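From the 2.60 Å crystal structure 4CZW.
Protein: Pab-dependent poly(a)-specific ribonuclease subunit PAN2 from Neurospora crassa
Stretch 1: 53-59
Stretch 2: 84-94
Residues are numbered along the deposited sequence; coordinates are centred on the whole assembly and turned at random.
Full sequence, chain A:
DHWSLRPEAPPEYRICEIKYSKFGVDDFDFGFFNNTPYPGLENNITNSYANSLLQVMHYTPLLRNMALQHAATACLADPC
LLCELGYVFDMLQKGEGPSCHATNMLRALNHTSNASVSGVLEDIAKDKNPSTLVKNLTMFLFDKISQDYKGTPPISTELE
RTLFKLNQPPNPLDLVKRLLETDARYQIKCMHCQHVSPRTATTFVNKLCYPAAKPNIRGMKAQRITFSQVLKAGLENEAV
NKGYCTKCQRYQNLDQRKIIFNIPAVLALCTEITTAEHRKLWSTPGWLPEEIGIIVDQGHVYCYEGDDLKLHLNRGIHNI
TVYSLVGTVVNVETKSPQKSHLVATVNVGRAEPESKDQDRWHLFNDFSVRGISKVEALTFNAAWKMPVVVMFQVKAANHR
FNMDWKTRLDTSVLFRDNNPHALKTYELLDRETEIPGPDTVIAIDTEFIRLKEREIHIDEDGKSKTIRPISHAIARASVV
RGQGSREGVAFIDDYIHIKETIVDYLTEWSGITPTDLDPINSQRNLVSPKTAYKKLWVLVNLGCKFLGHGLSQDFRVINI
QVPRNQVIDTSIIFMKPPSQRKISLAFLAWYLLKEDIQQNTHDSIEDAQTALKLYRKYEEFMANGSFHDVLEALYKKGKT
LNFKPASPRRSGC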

# COMPACT_ATOMS: atom_id res chain seq x y z
N LEU A 53 7.56 2.51 4.96
CA LEU A 53 7.89 2.54 3.55
C LEU A 53 6.65 2.73 2.69
O LEU A 53 6.66 3.49 1.72
N LEU A 54 5.57 2.04 3.06
CA LEU A 54 4.31 2.14 2.34
C LEU A 54 3.75 3.56 2.38
O LEU A 54 3.19 4.05 1.40
N GLN A 55 3.91 4.22 3.53
CA GLN A 55 3.45 5.59 3.70
C GLN A 55 4.22 6.54 2.80
O GLN A 55 3.64 7.35 2.08
N VAL A 56 5.55 6.43 2.84
CA VAL A 56 6.43 7.29 2.05
C VAL A 56 6.16 7.13 0.56
O VAL A 56 6.12 8.12 -0.18
N MSE A 57 5.97 5.89 0.12
CA MSE A 57 5.68 5.61 -1.28
C MSE A 57 4.31 6.15 -1.69
O MSE A 57 4.13 6.61 -2.82
N HIS A 58 3.35 6.07 -0.77
CA HIS A 58 1.97 6.49 -1.06
C HIS A 58 1.87 7.98 -1.35
O HIS A 58 1.09 8.40 -2.21
N TYR A 59 2.65 8.78 -0.63
CA TYR A 59 2.63 10.23 -0.83
C TYR A 59 3.68 10.65 -1.84
O TYR A 59 4.05 11.83 -1.91
N GLU A 84 -1.30 -5.12 -5.16
CA GLU A 84 -1.48 -4.98 -3.72
C GLU A 84 -1.09 -3.57 -3.27
O GLU A 84 -1.69 -3.02 -2.34
N LEU A 85 -0.09 -2.99 -3.92
CA LEU A 85 0.32 -1.62 -3.64
C LEU A 85 -0.80 -0.64 -3.98
O LEU A 85 -1.03 0.32 -3.26
N GLY A 86 -1.49 -0.90 -5.09
CA GLY A 86 -2.60 -0.08 -5.50
C GLY A 86 -3.74 -0.15 -4.51
O GLY A 86 -4.40 0.86 -4.23
N TYR A 87 -3.98 -1.34 -3.97
CA TYR A 87 -5.03 -1.55 -2.98
C TYR A 87 -4.76 -0.76 -1.71
O TYR A 87 -5.64 -0.10 -1.17
N VAL A 88 -3.52 -0.85 -1.23
CA VAL A 88 -3.11 -0.15 -0.01
C VAL A 88 -3.16 1.37 -0.21
O VAL A 88 -3.65 2.09 0.66
N PHE A 89 -2.67 1.83 -1.35
CA PHE A 89 -2.69 3.25 -1.68
C PHE A 89 -4.12 3.76 -1.77
O PHE A 89 -4.42 4.89 -1.37
N ASP A 90 -5.00 2.92 -2.31
CA ASP A 90 -6.40 3.27 -2.46
C ASP A 90 -7.07 3.40 -1.09
O ASP A 90 -7.90 4.28 -0.88
N MSE A 91 -6.69 2.53 -0.16
CA MSE A 91 -7.24 2.57 1.19
C MSE A 91 -6.78 3.82 1.93
O MSE A 91 -7.54 4.39 2.72
N LEU A 92 -5.54 4.23 1.69
CA LEU A 92 -4.98 5.39 2.37
C LEU A 92 -5.57 6.70 1.86
O LEU A 92 -5.51 7.72 2.54
N GLN A 93 -6.14 6.67 0.66
CA GLN A 93 -6.74 7.87 0.08
C GLN A 93 -8.26 7.85 0.21
O GLN A 93 -8.90 8.90 0.15
N LYS A 94 -8.83 6.67 0.40
CA LYS A 94 -10.26 6.54 0.63
C LYS A 94 -10.60 6.57 2.11
O LYS A 94 -11.64 7.08 2.51

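What holds these two steeply crossed helices together? The axes cross at 77° and approach to 10.3 Å; side chains make most of the contact, with some backbone atoms joining in. Its apolar part centres on Leu 54 and Met 57, a selenomethionine, facing Leu 85 and Val 88. Leu 54 (m, then t) lies sideways, placing CD2 3.8 Å from Leu 85 CD2 and CD1 4.4 Å from Val 88 CG1. Met 57 (m, t, p) points toward the other helix, and its CE comes 3.8 Å from Leu 85 CD1. Leu 85 has chi1 between wells at -96°.

How do the aromatic rings take part? Phe 89 (chi1 m) begins sideways and extends its ring to the first helix, where His 58 CA sits over one face, 4.0 Å from the ring centroid. Met 57 CB lies 3.8 Å from Phe 89 CZ, while Leu 54 O is 3.6 Å from Phe 89 CE1. His 58 (chi1 t) in turn receives Leu 92 CB over one face of its imidazole, 3.6 Å from that ring's centroid. Leu 92 (m, t) points toward the first helix, making this a close CH-pi contact.

Where do polar groups enter? His 58 NE2 reaches the second backbone, 3.2 Å from Phe 89 O, although the geometry leaves a hydrogen bond undecided. Gln 55 (m, m) starts away but curls back, bringing OE1 4.0 Å from Leu 92 CD1; its NE2 is hydrogen-bonded elsewhere in the structure.

What do the polar side chains near the end of stretch 2 do? Asp 90 gathers two of them: Gln 93 NE2 donates to Asp 90 OD1 at 3.0 Å, and Lys 94 NZ forms a salt bridge with Asp 90 OD1 at 3.5 Å; Lys 94 NZ and Asp 90 OD2 also bond elsewhere in the structure.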

# COMPACT_ATOMS: atom_id res chain seq x y z
CB LEU A 53 8.62 1.25 3.14
CG LEU A 53 8.94 1.12 1.65
CD1 LEU A 53 9.83 2.26 1.18
CD2 LEU A 53 9.60 -0.22 1.36
CB LEU A 54 3.29 1.15 2.90
CG LEU A 54 3.60 -0.33 2.71
CD1 LEU A 54 2.56 -1.19 3.41
CD2 LEU A 54 3.67 -0.68 1.23
CB GLN A 55 3.59 6.03 5.16
CG GLN A 55 2.69 5.30 6.14
CD GLN A 55 1.25 5.79 6.10
OE1 GLN A 55 0.88 6.60 5.25
NE2 GLN A 55 0.44 5.31 7.03
CB VAL A 56 7.91 6.99 2.35
CG1 VAL A 56 8.81 7.78 1.43
CG2 VAL A 56 8.24 7.31 3.80
CB MSE A 57 5.75 4.11 -1.56
CG MSE A 57 7.14 3.52 -1.44
SE MSE A 57 7.16 1.61 -1.84
CE MSE A 57 6.55 1.69 -3.68
CB HIS A 58 1.05 6.13 0.11
CG HIS A 58 -0.33 6.70 -0.02
ND1 HIS A 58 -0.77 7.76 0.73
CD2 HIS A 58 -1.36 6.35 -0.83
CE1 HIS A 58 -2.02 8.04 0.40
NE2 HIS A 58 -2.40 7.20 -0.55
CB TYR A 59 2.83 10.95 0.50
CG TYR A 59 1.66 10.76 1.45
CD1 TYR A 59 0.52 11.55 1.34
CD2 TYR A 59 1.70 9.79 2.44
CE1 TYR A 59 -0.55 11.38 2.20
CE2 TYR A 59 0.63 9.61 3.31
CZ TYR A 59 -0.49 10.41 3.18
OH TYR A 59 -1.55 10.24 4.03
CB GLU A 84 -0.65 -6.02 -2.97
CG GLU A 84 -0.99 -7.46 -3.34
CD GLU A 84 -2.38 -7.87 -2.88
OE1 GLU A 84 -2.89 -7.28 -1.91
OE2 GLU A 84 -2.96 -8.79 -3.50
CB LEU A 85 1.59 -1.26 -4.42
CG LEU A 85 2.92 -1.40 -3.67
CD1 LEU A 85 4.08 -1.07 -4.59
CD2 LEU A 85 2.94 -0.51 -2.45
CB TYR A 87 -5.19 -3.04 -2.66
CG TYR A 87 -5.48 -3.91 -3.86
CD1 TYR A 87 -6.13 -3.40 -4.98
CD2 TYR A 87 -5.11 -5.25 -3.87
CE1 TYR A 87 -6.39 -4.20 -6.07
CE2 TYR A 87 -5.37 -6.06 -4.96
CZ TYR A 87 -6.02 -5.53 -6.06
OH TYR A 87 -6.28 -6.33 -7.15
CB VAL A 88 -1.69 -0.56 0.43
CG1 VAL A 88 -1.25 0.25 1.64
CG2 VAL A 88 -1.65 -2.05 0.73
CB PHE A 89 -1.95 3.52 -2.99
CG PHE A 89 -0.46 3.31 -2.91
CD1 PHE A 89 0.17 3.18 -1.68
CD2 PHE A 89 0.30 3.27 -4.06
CE1 PHE A 89 1.53 2.99 -1.61
CE2 PHE A 89 1.67 3.08 -3.99
CZ PHE A 89 2.29 2.94 -2.77
CB ASP A 90 -7.13 2.22 -3.30
CG ASP A 90 -8.46 2.71 -3.82
OD1 ASP A 90 -8.62 3.94 -3.98
OD2 ASP A 90 -9.34 1.86 -4.09
CB MSE A 91 -6.84 1.32 1.97
CG MSE A 91 -7.49 0.04 1.47
SE MSE A 91 -7.18 -1.48 2.65
CE MSE A 91 -5.24 -1.57 2.54
CB LEU A 92 -3.46 5.41 2.22
CG LEU A 92 -2.71 4.26 2.91
CD1 LEU A 92 -1.21 4.38 2.67
CD2 LEU A 92 -3.02 4.25 4.40
CB GLN A 93 -6.33 8.02 -1.39
CG GLN A 93 -6.88 6.94 -2.31
CD GLN A 93 -6.43 7.12 -3.75
OE1 GLN A 93 -5.60 7.98 -4.05
NE2 GLN A 93 -6.97 6.31 -4.65
CB LYS A 94 -10.80 5.24 0.02
CG LYS A 94 -10.91 5.22 -1.49
CD LYS A 94 -11.83 4.10 -1.94
CE LYS A 94 -11.77 3.89 -3.44
NZ LYS A 94 -11.92 5.16 -4.19